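Local coordinates for dephospho-CoA kinase (PDB 6N39), which probably phosphorylates the 3'-hydroxyl of dephospho-CoA with ATP, the last step of coenzyme A synthesis, and carries a C-terminal UPF0157 (GrpB) domain that supports proper folding, at residues D40-E45 with P97-R102; E284-L289 with Y294-H299; E314-T319 with D346-Q351; D359-T362 with A367-D370. One frame throughout, in Å; residues are numbered along the deposited sequence. Where two conformers were deposited one is given.

Interaction 1 (D40-E45 with P97-R102); sequences DVIARE and PLVGAR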
loop_
_atom_site.group_PDB
_atom_site.type_symbol
_atom_site.label_atom_id
_atom_site.label_comp_id
_atom_site.label_asym_id
_atom_site.label_seq_id
_atom_site.Cartn_x
_atom_site.Cartn_y
_atom_site.Cartn_z
ATOM N N ASP A 40 15.411 -4.828 -15.588
ATOM C CA ASP A 40 15.963 -5.751 -16.579
ATOM C C ASP A 40 16.606 -4.994 -17.732
ATOM O O ASP A 40 17.676 -5.380 -18.218
ATOM C CB ASP A 40 14.872 -6.689 -17.094
ATOM C CG ASP A 40 14.415 -7.687 -16.044
ATOM O OD1 ASP A 40 15.049 -7.772 -14.969
ATOM O OD2 ASP A 40 13.415 -8.391 -16.297
ATOM N N VAL A 41 15.982 -3.898 -18.159
ATOM C CA VAL A 41 16.557 -3.072 -19.219
ATOM C C VAL A 41 17.903 -2.513 -18.782
ATOM O O VAL A 41 18.884 -2.542 -19.533
ATOM C CB VAL A 41 15.582 -1.947 -19.600
ATOM C CG1 VAL A 41 16.285 -0.888 -20.450
ATOM C CG2 VAL A 41 14.389 -2.530 -20.332
ATOM N N ILE A 42 17.968 -1.998 -17.555
ATOM C CA ILE A 42 19.200 -1.387 -17.069
ATOM C C ILE A 42 20.289 -2.440 -16.901
ATOM O O ILE A 42 21.468 -2.193 -17.197
ATOM C CB ILE A 42 18.902 -0.623 -15.765
ATOM C CG1 ILE A 42 17.955 0.544 -16.069
ATOM C CG2 ILE A 42 20.187 -0.150 -15.106
ATOM C CD1 ILE A 42 17.234 1.116 -14.861
ATOM N N ALA A 43 19.909 -3.640 -16.450
ATOM C CA ALA A 43 20.865 -4.733 -16.326
ATOM C C ALA A 43 21.433 -5.126 -17.681
ATOM O O ALA A 43 22.635 -5.395 -17.800
ATOM C CB ALA A 43 20.208 -5.940 -15.655
ATOM N N ARG A 44 20.588 -5.180 -18.717
ATOM C CA ARG A 44 21.123 -5.478 -20.046
ATOM C C ARG A 44 21.969 -4.322 -20.566
ATOM O O ARG A 44 22.935 -4.552 -21.302
ATOM C CB ARG A 44 19.994 -5.814 -21.023
ATOM N N GLU A 45 21.648 -3.081 -20.167
ATOM C CA GLU A 45 22.402 -1.929 -20.666
ATOM C C GLU A 45 23.811 -1.869 -20.079
ATOM O O GLU A 45 24.768 -1.539 -20.791
ATOM C CB GLU A 45 21.652 -0.630 -20.373
ATOM C CG GLU A 45 20.517 -0.335 -21.341
ATOM C CD GLU A 45 19.752 0.930 -20.986
ATOM O OE1 GLU A 45 20.069 1.556 -19.951
ATOM O OE2 GLU A 45 18.827 1.300 -21.741
ATOM N N PRO A 97 25.815 -3.214 -8.358
ATOM C CA PRO A 97 26.190 -1.808 -8.125
ATOM C C PRO A 97 26.055 -0.944 -9.366
ATOM O O PRO A 97 25.674 0.226 -9.259
ATOM C CB PRO A 97 27.643 -1.905 -7.646
ATOM C CG PRO A 97 27.759 -3.299 -7.073
ATOM C CD PRO A 97 26.896 -4.139 -7.967
ATOM N N LEU A 98 26.348 -1.493 -10.549
ATOM C CA LEU A 98 26.206 -0.721 -11.778
ATOM C C LEU A 98 24.745 -0.390 -12.048
ATOM O O LEU A 98 24.421 0.735 -12.458
ATOM C CB LEU A 98 26.813 -1.490 -12.951
ATOM C CG LEU A 98 28.294 -1.848 -12.819
ATOM C CD1 LEU A 98 28.697 -2.838 -13.888
ATOM C CD2 LEU A 98 29.146 -0.596 -12.904
ATOM N N VAL A 99 23.851 -1.354 -11.805
ATOM C CA VAL A 99 22.417 -1.102 -11.926
ATOM C C VAL A 99 21.977 -0.025 -10.940
ATOM O O VAL A 99 21.205 0.877 -11.288
ATOM C CB VAL A 99 21.625 -2.406 -11.720
ATOM C CG1 VAL A 99 20.134 -2.113 -11.713
ATOM C CG2 VAL A 99 21.962 -3.414 -12.805
ATOM N N GLY A 100 22.444 -0.114 -9.691
ATOM C CA GLY A 100 22.082 0.894 -8.704
ATOM C C GLY A 100 22.544 2.284 -9.098
ATOM O O GLY A 100 21.797 3.261 -8.976
ATOM N N ALA A 101 23.779 2.389 -9.594
ATOM C CA ALA A 101 24.286 3.684 -10.035
ATOM C C ALA A 101 23.457 4.236 -11.183
ATOM O O ALA A 101 23.116 5.427 -11.194
ATOM C CB ALA A 101 25.754 3.570 -10.442
ATOM N N ARG A 102 23.121 3.389 -12.163
ATOM C CA ARG A 102 22.331 3.865 -13.296
ATOM C C ARG A 102 20.944 4.324 -12.851
ATOM O O ARG A 102 20.449 5.364 -13.300
ATOM C CB ARG A 102 22.216 2.770 -14.354
ATOM C CG ARG A 102 21.408 3.184 -15.568
ATOM C CD ARG A 102 22.089 4.333 -16.280
ATOM N NE ARG A 102 21.178 5.038 -17.173
ATOM C CZ ARG A 102 21.345 6.300 -17.552
ATOM N NH1 ARG A 102 22.388 6.988 -17.109
ATOM N NH2 ARG A 102 20.469 6.877 -18.365
#
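The axes of the helical segments 40-45 and 97-102 pass 9.2 Å apart with their N-to-C directions at 116°, and the CA atoms of A43 and V99 come within 5.9 Å. The segments lie on helices 39-45 and 87-109, both in the P-loop kinase domain of dephospho-CoA kinase; helix 39-45 directly follows strand 35-38, an outermost strand of the five-stranded parallel sheet. The contact is apolar packing. I42 places its CG2 methyl anti to the backbone N (chi1 -65° for CG1), and that methyl lies 3.9 Å from V99 CG1. The two branches of V99 divide the work: CG1 meets I42, while CG2 rests over the helix backbone, 3.9 Å from A43 CA, consistent with the small side chain of A43. R102 contributes the aliphatic base of its chain, which meets I42 at about a right angle. The chain bends at chi2 (63°), and the guanidinium is salt-bridged through NH1 to E105, further along the same helix; E45 OE1 lies well out of the guanidinium plane, so it offers charge proximity alone. R102 CB and R102 CG both lie 3.6 Å from I42 CG2.

Interaction 2 (E284-L289 with Y294-H299); sequences ELVEPL and YPRLEH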
loop_
_atom_site.group_PDB
_atom_site.type_symbol
_atom_site.label_atom_id
_atom_site.label_comp_id
_atom_site.label_asym_id
_atom_site.label_seq_id
_atom_site.Cartn_x
_atom_site.Cartn_y
_atom_site.Cartn_z
ATOM N N GLU A 284 9.139 10.622 14.839
ATOM C CA GLU A 284 10.120 10.085 13.897
ATOM C C GLU A 284 9.458 9.485 12.658
ATOM O O GLU A 284 10.136 9.260 11.649
ATOM C CB GLU A 284 10.988 9.012 14.574
ATOM C CG GLU A 284 11.949 9.537 15.633
ATOM C CD GLU A 284 12.762 8.419 16.308
ATOM O OE1 GLU A 284 12.629 7.230 15.924
ATOM O OE2 GLU A 284 13.533 8.737 17.228
ATOM N N LEU A 285 8.165 9.179 12.724
ATOM C CA LEU A 285 7.536 8.560 11.549
ATOM C C LEU A 285 7.129 9.528 10.415
ATOM O O LEU A 285 6.587 9.066 9.403
ATOM C CB LEU A 285 6.306 7.764 11.985
ATOM C CG LEU A 285 6.667 6.460 12.720
ATOM C CD1 LEU A 285 5.408 5.824 13.315
ATOM C CD2 LEU A 285 7.333 5.482 11.764
ATOM N N VAL A 286 7.371 10.837 10.515
ATOM C CA VAL A 286 6.772 11.769 9.548
ATOM C C VAL A 286 7.301 11.517 8.138
ATOM O O VAL A 286 6.529 11.364 7.183
ATOM C CB VAL A 286 7.010 13.230 9.976
ATOM C CG1 VAL A 286 6.692 14.196 8.827
ATOM C CG2 VAL A 286 6.174 13.555 11.202
ATOM N N GLU A 287 8.622 11.475 7.980
ATOM C CA GLU A 287 9.176 11.298 6.637
ATOM C C GLU A 287 8.893 9.915 6.052
ATOM O O GLU A 287 8.519 9.833 4.868
ATOM C CB GLU A 287 10.679 11.599 6.641
ATOM C CG GLU A 287 11.021 13.076 6.830
ATOM C CD GLU A 287 10.334 13.980 5.810
ATOM O OE1 GLU A 287 9.414 14.733 6.202
ATOM O OE2 GLU A 287 10.709 13.932 4.616
ATOM N N PRO A 288 9.075 8.805 6.774
ATOM C CA PRO A 288 8.795 7.513 6.121
ATOM C C PRO A 288 7.314 7.319 5.819
ATOM O O PRO A 288 6.985 6.689 4.810
ATOM C CB PRO A 288 9.344 6.461 7.102
ATOM C CG PRO A 288 9.662 7.165 8.369
ATOM C CD PRO A 288 9.740 8.650 8.086
ATOM N N LEU A 289 6.403 7.871 6.623
ATOM C CA LEU A 289 4.991 7.744 6.276
ATOM C C LEU A 289 4.641 8.614 5.068
ATOM O O LEU A 289 3.841 8.206 4.218
ATOM C CB LEU A 289 4.104 8.089 7.478
ATOM C CG LEU A 289 4.125 7.041 8.608
ATOM C CD1 LEU A 289 3.123 7.367 9.698
ATOM C CD2 LEU A 289 3.882 5.633 8.086
ATOM N N TYR A 294 1.370 9.092 2.946
ATOM C CA TYR A 294 0.481 9.535 4.026
ATOM C C TYR A 294 0.998 10.813 4.681
ATOM O O TYR A 294 1.783 10.753 5.638
ATOM C CB TYR A 294 0.330 8.431 5.081
ATOM C CG TYR A 294 -0.142 7.101 4.524
ATOM C CD1 TYR A 294 0.771 6.161 4.025
ATOM C CD2 TYR A 294 -1.497 6.774 4.520
ATOM C CE1 TYR A 294 0.339 4.949 3.498
ATOM C CE2 TYR A 294 -1.939 5.568 4.021
ATOM C CZ TYR A 294 -1.025 4.655 3.506
ATOM O OH TYR A 294 -1.496 3.470 2.984
ATOM N N PRO A 295 0.590 11.988 4.191
ATOM C CA PRO A 295 0.944 13.230 4.888
ATOM C C PRO A 295 0.328 13.269 6.282
ATOM O O PRO A 295 -0.726 12.680 6.543
ATOM C CB PRO A 295 0.351 14.338 3.991
ATOM C CG PRO A 295 0.258 13.698 2.602
ATOM C CD PRO A 295 -0.069 12.233 2.893
ATOM N N ARG A 296 0.973 14.029 7.167
ATOM C CA ARG A 296 0.452 14.234 8.515
ATOM C C ARG A 296 -0.546 15.394 8.559
ATOM O O ARG A 296 -0.385 16.398 7.865
ATOM C CB ARG A 296 1.592 14.511 9.490
ATOM C CG ARG A 296 1.093 14.710 10.944
ATOM C CD ARG A 296 2.154 14.322 11.952
ATOM N NE ARG A 296 3.038 15.446 12.262
ATOM C CZ ARG A 296 4.026 15.388 13.157
ATOM N NH1 ARG A 296 4.268 14.238 13.823
ATOM N NH2 ARG A 296 4.768 16.476 13.378
ATOM N N LEU A 297 -1.595 15.246 9.375
ATOM C CA LEU A 297 -2.466 16.372 9.720
ATOM C C LEU A 297 -1.831 17.078 10.910
ATOM O O LEU A 297 -1.874 16.579 12.040
ATOM C CB LEU A 297 -3.885 15.901 10.034
ATOM C CG LEU A 297 -4.510 15.306 8.765
ATOM C CD1 LEU A 297 -5.644 14.366 9.069
ATOM C CD2 LEU A 297 -4.988 16.440 7.866
ATOM N N GLU A 298 -1.239 18.238 10.652
ATOM C CA GLU A 298 -0.299 18.815 11.607
ATOM C C GLU A 298 -0.987 19.307 12.881
ATOM O O GLU A 298 -0.380 19.265 13.959
ATOM C CB GLU A 298 0.487 19.949 10.931
ATOM C CG GLU A 298 1.937 20.083 11.401
ATOM C CD GLU A 298 2.767 18.794 11.244
ATOM O OE1 GLU A 298 2.684 18.116 10.192
ATOM O OE2 GLU A 298 3.509 18.465 12.192
ATOM N N HIS A 299 -2.242 19.756 12.798
ATOM C CA HIS A 299 -2.896 20.372 13.948
ATOM C C HIS A 299 -3.904 19.462 14.644
ATOM O O HIS A 299 -4.820 19.966 15.305
ATOM C CB HIS A 299 -3.578 21.664 13.527
ATOM C CG HIS A 299 -2.648 22.616 12.855
ATOM N ND1 HIS A 299 -1.672 23.302 13.543
ATOM C CD2 HIS A 299 -2.509 22.959 11.554
ATOM C CE1 HIS A 299 -0.987 24.051 12.697
ATOM N NE2 HIS A 299 -1.474 23.859 11.484
HETATM O O HOH W 1 3.997 12.326 6.871
#
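V286 lays its CG2 methyl over one face of the R296 guanidinium, 3.3 Å from R296 NH1 and offset toward the rim of the flat group. The pair belongs to the UPF0157 (GrpB) domain, where helix 286-291 turns back into an extended run that pairs with strand 328-331 through backbone bonds of P295 with A331 and L297 with I329. R296 reaches the methyl by a chain that bends at chi3 (88°), crossing the valine at about a right angle. Its edge is held by charge: R296 NH2 donates to the syn lone pair of E298 OE2 at 2.6 Å, with the oxygen 11° out of the guanidinium plane, while NE makes only weak bonds to the same carboxylate. NH1 has a salt bridge to D283, near the end of the preceding helix 279-284. Carboxylates thus engage all three nitrogens, NE only weakly, which should fix the rotation of the group and keep the face turned to V286.

The turn itself is closed by the backbone. Y294 N donates to L289 O over 2.9 Å, and the same oxygen lies at the edge of the Y294 ring, near its plane. That ring extends to helix 228-243, where Y294 OH is bonded to R238. A water bridges the two segments, donating to V286 O at 2.7 Å and to Y294 O at 3.0 Å.

Interaction 3 (E314-T319 with D346-Q351); sequences ERYDHT and DGWPGQ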
loop_
_atom_site.group_PDB
_atom_site.type_symbol
_atom_site.label_atom_id
_atom_site.label_comp_id
_atom_site.label_asym_id
_atom_site.label_seq_id
_atom_site.Cartn_x
_atom_site.Cartn_y
_atom_site.Cartn_z
ATOM N N GLU A 314 -1.922 -1.353 33.676
ATOM C CA GLU A 314 -2.374 -0.865 34.976
ATOM C C GLU A 314 -2.033 0.602 35.199
ATOM O O GLU A 314 -2.871 1.366 35.691
ATOM C CB GLU A 314 -1.786 -1.724 36.101
ATOM C CG GLU A 314 -2.217 -1.277 37.488
ATOM C CD GLU A 314 -3.727 -1.149 37.610
ATOM O OE1 GLU A 314 -4.214 -0.043 37.942
ATOM O OE2 GLU A 314 -4.427 -2.156 37.357
ATOM N N ARG A 315 -0.819 1.027 34.847
ATOM C CA ARG A 315 -0.403 2.390 35.151
ATOM C C ARG A 315 -1.149 3.440 34.337
ATOM O O ARG A 315 -1.013 4.631 34.618
ATOM C CB ARG A 315 1.103 2.541 34.932
ATOM C CG ARG A 315 1.575 2.288 33.504
ATOM C CD ARG A 315 3.100 2.306 33.452
ATOM N NE ARG A 315 3.605 2.190 32.085
ATOM C CZ ARG A 315 3.775 1.038 31.448
ATOM N NH1 ARG A 315 3.477 -0.102 32.052
ATOM N NH2 ARG A 315 4.240 1.031 30.207
ATOM N N TYR A 316 -1.919 3.045 33.334
ATOM C CA TYR A 316 -2.720 4.019 32.598
ATOM C C TYR A 316 -4.211 3.884 32.880
ATOM O O TYR A 316 -5.002 4.610 32.284
ATOM C CB TYR A 316 -2.461 3.905 31.090
ATOM C CG TYR A 316 -0.993 4.010 30.716
ATOM C CD1 TYR A 316 -0.267 5.173 30.974
ATOM C CD2 TYR A 316 -0.327 2.939 30.123
ATOM C CE1 TYR A 316 1.077 5.272 30.628
ATOM C CE2 TYR A 316 1.017 3.024 29.780
ATOM C CZ TYR A 316 1.711 4.195 30.034
ATOM O OH TYR A 316 3.041 4.293 29.702
ATOM N N ASP A 317 -4.614 2.957 33.748
ATOM C CA ASP A 317 -6.019 2.698 34.030
ATOM C C ASP A 317 -6.529 3.657 35.096
ATOM O O ASP A 317 -5.810 3.982 36.050
ATOM C CB ASP A 317 -6.217 1.255 34.501
ATOM C CG ASP A 317 -7.665 0.780 34.374
ATOM O OD1 ASP A 317 -8.447 1.399 33.627
ATOM O OD2 ASP A 317 -8.017 -0.237 35.012
ATOM N N HIS A 318 -7.787 4.080 34.938
ATOM C CA HIS A 318 -8.457 4.983 35.877
ATOM C C HIS A 318 -7.593 6.200 36.152
ATOM O O HIS A 318 -7.322 6.575 37.291
ATOM C CB HIS A 318 -8.828 4.272 37.171
ATOM C CG HIS A 318 -9.880 3.227 36.992
ATOM N ND1 HIS A 318 -11.163 3.531 36.595
ATOM C CD2 HIS A 318 -9.840 1.883 37.153
ATOM C CE1 HIS A 318 -11.872 2.417 36.526
ATOM N NE2 HIS A 318 -11.093 1.403 36.858
ATOM N N THR A 319 -7.126 6.792 35.080
ATOM C CA THR A 319 -6.295 7.974 35.153
ATOM C C THR A 319 -7.123 9.214 34.794
ATOM O O THR A 319 -8.190 9.128 34.168
ATOM C CB THR A 319 -5.097 7.791 34.217
ATOM O OG1 THR A 319 -4.291 8.975 34.190
ATOM C CG2 THR A 319 -5.583 7.451 32.825
ATOM N N ASP A 346 1.350 2.847 23.078
ATOM C CA ASP A 346 1.129 1.563 23.747
ATOM C C ASP A 346 0.571 1.713 25.161
ATOM O O ASP A 346 1.249 2.229 26.052
ATOM C CB ASP A 346 2.478 0.823 23.805
ATOM C CG ASP A 346 2.342 -0.641 24.273
ATOM O OD1 ASP A 346 1.268 -1.237 24.069
ATOM O OD2 ASP A 346 3.316 -1.177 24.854
ATOM N N GLY A 347 -0.655 1.232 25.382
ATOM C CA GLY A 347 -1.270 1.241 26.691
ATOM C C GLY A 347 -2.102 2.476 27.017
ATOM O O GLY A 347 -2.925 2.425 27.934
ATOM N N TRP A 348 -1.912 3.585 26.307
ATOM C CA TRP A 348 -2.712 4.775 26.589
ATOM C C TRP A 348 -4.182 4.533 26.235
ATOM O O TRP A 348 -4.491 3.700 25.379
ATOM C CB TRP A 348 -2.180 5.973 25.811
ATOM C CG TRP A 348 -0.861 6.502 26.336
ATOM C CD1 TRP A 348 0.000 5.886 27.222
ATOM C CD2 TRP A 348 -0.240 7.733 25.960
ATOM N NE1 TRP A 348 1.109 6.682 27.429
ATOM C CE2 TRP A 348 0.989 7.816 26.662
ATOM C CE3 TRP A 348 -0.604 8.777 25.096
ATOM C CZ2 TRP A 348 1.847 8.916 26.540
ATOM C CZ3 TRP A 348 0.261 9.870 24.962
ATOM C CH2 TRP A 348 1.472 9.927 25.684
ATOM N N PRO A 349 -5.103 5.275 26.860
ATOM C CA PRO A 349 -6.537 4.960 26.682
ATOM C C PRO A 349 -7.028 4.985 25.237
ATOM O O PRO A 349 -7.840 4.127 24.865
ATOM C CB PRO A 349 -7.247 6.026 27.539
ATOM C CG PRO A 349 -6.197 7.074 27.822
ATOM C CD PRO A 349 -4.883 6.364 27.825
ATOM N N GLY A 350 -6.589 5.938 24.407
ATOM C CA GLY A 350 -7.060 5.943 23.023
ATOM C C GLY A 350 -6.558 4.746 22.227
ATOM O O GLY A 350 -7.289 4.173 21.402
ATOM N N GLN A 351 -5.304 4.354 22.469
ATOM C CA GLN A 351 -4.729 3.148 21.861
ATOM C C GLN A 351 -5.517 1.896 22.234
ATOM O O GLN A 351 -5.751 1.013 21.395
ATOM C CB GLN A 351 -3.263 3.027 22.305
ATOM C CG GLN A 351 -2.429 1.936 21.607
ATOM C CD GLN A 351 -2.516 0.592 22.320
ATOM O OE1 GLN A 351 -2.795 0.533 23.521
ATOM N NE2 GLN A 351 -2.261 -0.490 21.586
HETATM O O HOH W 2 3.615 2.902 27.340
HETATM O O HOH W 3 4.065 6.725 28.781
#
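Y316 and W348 meet edge to face: the pyrrole edge of the indole points at the phenol ring, the two planes stand at 66°, and the centroids of the tyrosine ring and the five-membered ring are 4.6 Å apart. W348 CD1 sits above the centre of the Y316 ring, 3.6 Å from Y316 CE1, whereas W348 NE1 reaches the same CE1 atom at 3.5 Å. In one of the two conformers of R315, its CG lies over the opposite face of the tyrosine. With CG anti to the carbonyl carbon (chi1 -54°), Y316 also leans on the backbone before the tryptophan, bringing Y316 CD2 to 3.4 Å from G347 O. That carbonyl is hydrogen-bonded to S311 OG. G347, with positive phi (91°), adopts a backbone conformation favourable to glycine and lets the Y316 ring lie close to the main chain.

Two waters link the phenol oxygen to the second segment. One joins Y316 OH to D346 O, at 2.8 Å from each; the other lies between Y316 OH and W348 NE1, accepting from the indole. On the second segment itself, G347 N donates to Q351 OE1 from above the plane of that amide. The arrangement is the N-terminal start of helix 349-363 in the UPF0157 (GrpB) domain: W348 occupies the N-cap position, separated from strand 339-345 by D346 and G347, and the loop bearing Y316 packs against it.

Interaction 4 (D359-T362 with A367-D370); sequences DWLT and ARAD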
loop_
_atom_site.group_PDB
_atom_site.type_symbol
_atom_site.label_atom_id
_atom_site.label_comp_id
_atom_site.label_asym_id
_atom_site.label_seq_id
_atom_site.Cartn_x
_atom_site.Cartn_y
_atom_site.Cartn_z
ATOM N N ASP A 359 -13.605 -5.066 18.821
ATOM C CA ASP A 359 -13.981 -6.363 19.406
ATOM C C ASP A 359 -15.368 -6.305 20.057
ATOM O O ASP A 359 -16.179 -7.243 19.935
ATOM C CB ASP A 359 -12.932 -6.812 20.421
ATOM C CG ASP A 359 -11.671 -7.319 19.754
ATOM O OD1 ASP A 359 -11.772 -7.736 18.591
ATOM O OD2 ASP A 359 -10.591 -7.300 20.374
ATOM N N TRP A 360 -15.654 -5.198 20.736
ATOM C CA TRP A 360 -16.933 -5.007 21.403
ATOM C C TRP A 360 -18.077 -5.033 20.400
ATOM O O TRP A 360 -19.008 -5.831 20.531
ATOM C CB TRP A 360 -16.893 -3.687 22.185
ATOM C CG TRP A 360 -18.202 -3.272 22.781
ATOM C CD1 TRP A 360 -18.961 -3.979 23.670
ATOM C CD2 TRP A 360 -18.902 -2.049 22.535
ATOM N NE1 TRP A 360 -20.096 -3.270 23.988
ATOM C CE2 TRP A 360 -20.081 -2.081 23.309
ATOM C CE3 TRP A 360 -18.647 -0.926 21.737
ATOM C CZ2 TRP A 360 -21.009 -1.040 23.307
ATOM C CZ3 TRP A 360 -19.571 0.112 21.736
ATOM C CH2 TRP A 360 -20.739 0.044 22.518
ATOM N N LEU A 361 -18.007 -4.194 19.360
ATOM C CA LEU A 361 -19.083 -4.179 18.373
ATOM C C LEU A 361 -19.189 -5.508 17.634
ATOM O O LEU A 361 -20.297 -5.927 17.271
ATOM C CB LEU A 361 -18.881 -3.024 17.389
ATOM C CG LEU A 361 -19.204 -1.617 17.930
ATOM C CD1 LEU A 361 -19.148 -0.573 16.823
ATOM C CD2 LEU A 361 -20.557 -1.589 18.627
ATOM N N THR A 362 -18.066 -6.199 17.416
ATOM C CA THR A 362 -18.149 -7.522 16.806
ATOM C C THR A 362 -18.951 -8.478 17.677
ATOM O O THR A 362 -19.721 -9.293 17.163
ATOM C CB THR A 362 -16.749 -8.083 16.533
ATOM O OG1 THR A 362 -16.069 -7.225 15.604
ATOM C CG2 THR A 362 -16.849 -9.488 15.934
ATOM N N ALA A 367 -25.475 -3.272 20.213
ATOM C CA ALA A 367 -24.656 -2.067 20.198
ATOM C C ALA A 367 -24.359 -1.632 18.769
ATOM O O ALA A 367 -24.347 -0.432 18.468
ATOM C CB ALA A 367 -23.364 -2.301 20.975
ATOM N N ARG A 368 -24.125 -2.599 17.873
ATOM C CA ARG A 368 -23.945 -2.287 16.458
ATOM C C ARG A 368 -25.165 -1.583 15.889
ATOM O O ARG A 368 -25.035 -0.612 15.131
ATOM C CB ARG A 368 -23.683 -3.560 15.653
ATOM C CG ARG A 368 -22.294 -4.105 15.755
ATOM C CD ARG A 368 -21.923 -4.946 14.518
ATOM N NE ARG A 368 -22.868 -6.025 14.212
ATOM C CZ ARG A 368 -22.911 -7.206 14.832
ATOM N NH1 ARG A 368 -22.082 -7.477 15.836
ATOM N NH2 ARG A 368 -23.792 -8.121 14.449
ATOM N N ALA A 369 -26.362 -2.083 16.213
ATOM C CA ALA A 369 -27.582 -1.445 15.728
ATOM C C ALA A 369 -27.710 -0.021 16.263
ATOM O O ALA A 369 -28.063 0.904 15.515
ATOM C CB ALA A 369 -28.801 -2.290 16.112
ATOM N N ASP A 370 -27.450 0.169 17.560
ATOM C CA ASP A 370 -27.463 1.515 18.135
ATOM C C ASP A 370 -26.521 2.439 17.377
ATOM O O ASP A 370 -26.882 3.574 17.025
ATOM C CB ASP A 370 -27.058 1.476 19.609
ATOM C CG ASP A 370 -28.141 0.938 20.505
ATOM O OD1 ASP A 370 -29.280 0.747 20.031
ATOM O OD2 ASP A 370 -27.844 0.704 21.697
#
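A367 points its CB toward helix 349-363 and sets it against two side chains at once. A367 CB stands 3.5 Å from W360 CZ2, and L361 CD2, 3.7 Å from that same A367 CB, lies over one indole face toward its rim. W360, with CG anti to its backbone N (chi1 173°), carries the indole on toward helix 386-411, where it meets W407 and A404. A short linker joins the consecutive helices 349-363 and 365-382 of the UPF0157 (GrpB) domain, and L361 and R368 have the nearest CA atoms across the contact, 5.6 Å apart.

R368 comes next and folds back over the C-terminal part of the first helix. The base of its chain runs beside the leucine, L361 CB to R368 CG being 3.9 Å, and a bend at chi3 (-54°) then returns the guanidinium to the helix backbone. R368 NH1 donates to L361 O at 2.8 Å with an N-H...O angle of 157°; the donor lies in the carbonyl plane, and the oxygen is close to the guanidinium plane. T362 O is a further 3.3 Å neighbour of R368 NH1.

In the fold
From the N terminus, the four contacts follow in series, none crossing or enclosing another. Interaction 1 closes the long, largely helical excursion from helix 39-45 to helix 87-109 within the kinase domain. The other three lie in the UPF0157 domain; interaction 2 is their first, its centre about 33 Å from that of interaction 1, and closes the short turn after helix 286-291. Interaction 3 closes a loop containing strands 328-331 and 339-345, joining the region before the first to the start of helix 349-363. Interaction 4 uses the later part of that same helix, closing its turn into helix 365-382, with nearest atoms about 10 Å from interaction 3.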